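Local coordinates for protein putative dioxygenase (1H-3-hydroxy-4-oxoquinaldine 2,4-dioxygenase) (Mycobacteroides abscessus subsp. abscessus, PDB 6RA3) that cleaves the ring of the Pseudomonas quinolone signal PQS with dioxygen, forming N-octanoylanthranilate and carbon monoxide, at residues G67-I71 and R182-V186. Residues are numbered along the deposited sequence; the frame is centred on the assembly and turned at random.
Sequences GDFGI and RAGRV
With CG of Asp68 trans to its own backbone N (chi1 -156°) and Arg182 extended through chi1 and chi2 before bending at chi3 (-53°), the two side chains run past one another in opposite directions, and NE of Arg182 reaches Asp68 OD1. A salt-bridge network results, tying the loop ahead of helix 71-84 in the alpha/beta-hydrolase fold to helix 177-194. Arg182 NE donates to Asp68 OD1 at 2.9 Å, nearly straight at 165° and approaching the oxygen almost in line with its bond to CG. The same oxygen takes a second, more bent bond from Arg185 NH2 at 2.8 Å, arriving from above the carboxylate plane. Both guanidinium groups present an edge to it, and two cationic donors on one oxygen would favour the ionised carboxylate. Arg182 NH1 also pairs with Asp178, one turn earlier on the helix.

The aliphatic part of the same arginine packs on Phe69: CD of Arg182 sits over one face of the Phe69 ring, 3.7 Å from its centroid, in a CH-pi contact. The rings of Trp31 and Phe69 also meet. Further along, Val186 splits its branches: CG2 packs on Gly70 CA, the N-cap residue of helix 71-84, while CG1 lies 3.6 Å from Ile71 CG1. A water bridges the other carboxylate oxygen and Arg185, donating to Asp68 OD2 at 2.6 Å and accepting from Arg185 NE.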
loop_
_atom_site.group_PDB
_atom_site.type_symbol
_atom_site.label_atom_id
_atom_site.label_comp_id
_atom_site.label_asym_id
_atom_site.label_seq_id
_atom_site.Cartn_x
_atom_site.Cartn_y
_atom_site.Cartn_z
ATOM N N GLY A 67 -3.620 22.048 6.510
ATOM C CA GLY A 67 -4.206 23.370 6.549
ATOM C C GLY A 67 -5.637 23.360 6.041
ATOM O O GLY A 67 -6.029 22.540 5.195
ATOM N N ASP A 68 -6.418 24.305 6.559
ATOM C CA ASP A 68 -7.836 24.381 6.263
ATOM C C ASP A 68 -8.059 24.587 4.768
ATOM O O ASP A 68 -7.301 25.272 4.085
ATOM C CB ASP A 68 -8.472 25.527 7.055
ATOM C CG ASP A 68 -9.955 25.330 7.272
ATOM O OD1 ASP A 68 -10.426 24.169 7.249
ATOM O OD2 ASP A 68 -10.647 26.342 7.463
ATOM N N PHE A 69 -9.131 23.999 4.267
ATOM C CA PHE A 69 -9.380 23.999 2.835
ATOM C C PHE A 69 -10.859 23.721 2.617
ATOM O O PHE A 69 -11.547 23.205 3.496
ATOM C CB PHE A 69 -8.508 22.942 2.122
ATOM C CG PHE A 69 -8.940 21.501 2.380
ATOM C CD1 PHE A 69 -8.402 20.775 3.440
ATOM C CD2 PHE A 69 -9.871 20.875 1.543
ATOM C CE1 PHE A 69 -8.802 19.459 3.685
ATOM C CE2 PHE A 69 -10.281 19.571 1.778
ATOM C CZ PHE A 69 -9.745 18.850 2.844
ATOM N N GLY A 70 -11.321 24.020 1.419
ATOM C CA GLY A 70 -12.660 23.630 0.992
ATOM C C GLY A 70 -12.718 23.397 -0.502
ATOM O O GLY A 70 -11.768 22.869 -1.099
ATOM N N ILE A 71 -13.825 23.819 -1.122
ATOM C CA ILE A 71 -14.125 23.371 -2.486
ATOM C C ILE A 71 -13.142 23.961 -3.496
ATOM O O ILE A 71 -12.709 23.267 -4.427
ATOM C CB ILE A 71 -15.601 23.679 -2.817
ATOM C CG1 ILE A 71 -16.491 22.811 -1.926
ATOM C CG2 ILE A 71 -15.928 23.355 -4.248
ATOM C CD1 ILE A 71 -17.904 23.327 -1.756
ATOM N N ARG A 182 -14.499 20.073 9.445
ATOM C CA ARG A 182 -14.260 20.816 8.203
ATOM C C ARG A 182 -15.337 20.524 7.163
ATOM O O ARG A 182 -15.768 21.427 6.433
ATOM C CB ARG A 182 -12.881 20.486 7.622
ATOM C CG ARG A 182 -12.618 21.060 6.220
ATOM C CD ARG A 182 -11.170 20.820 5.801
ATOM N NE ARG A 182 -10.269 21.317 6.833
ATOM C CZ ARG A 182 -9.572 20.572 7.686
ATOM N NH1 ARG A 182 -9.618 19.235 7.646
ATOM N NH2 ARG A 182 -8.820 21.185 8.604
ATOM N N ALA A 183 -15.757 19.260 7.066
ATOM C CA ALA A 183 -16.858 18.897 6.180
ATOM C C ALA A 183 -18.100 19.710 6.520
ATOM O O ALA A 183 -18.744 20.281 5.634
ATOM C CB ALA A 183 -17.150 17.404 6.298
ATOM N N GLY A 184 -18.436 19.778 7.809
ATOM C CA GLY A 184 -19.559 20.567 8.281
ATOM C C GLY A 184 -19.503 21.974 7.753
ATOM O O GLY A 184 -20.457 22.439 7.133
ATOM N N ARG A 185 -18.389 22.658 8.015
ATOM C CA ARG A 185 -18.176 24.017 7.542
ATOM C C ARG A 185 -18.379 24.138 6.046
ATOM O O ARG A 185 -19.057 25.062 5.570
ATOM C CB ARG A 185 -16.744 24.456 7.859
ATOM C CG ARG A 185 -16.589 25.499 8.882
ATOM C CD ARG A 185 -15.558 25.100 9.872
ATOM N NE ARG A 185 -14.257 24.745 9.295
ATOM C CZ ARG A 185 -13.411 23.908 9.889
ATOM N NH1 ARG A 185 -13.745 23.340 11.031
ATOM N NH2 ARG A 185 -12.247 23.604 9.331
ATOM N N VAL A 186 -17.680 23.290 5.280
ATOM C CA VAL A 186 -17.601 23.485 3.839
ATOM C C VAL A 186 -18.965 23.241 3.205
ATOM O O VAL A 186 -19.417 24.021 2.361
ATOM C CB VAL A 186 -16.508 22.581 3.229
ATOM C CG1 VAL A 186 -16.570 22.606 1.715
ATOM C CG2 VAL A 186 -15.120 23.054 3.679
HETATM O O HOH W 1 -13.183 26.233 7.111
#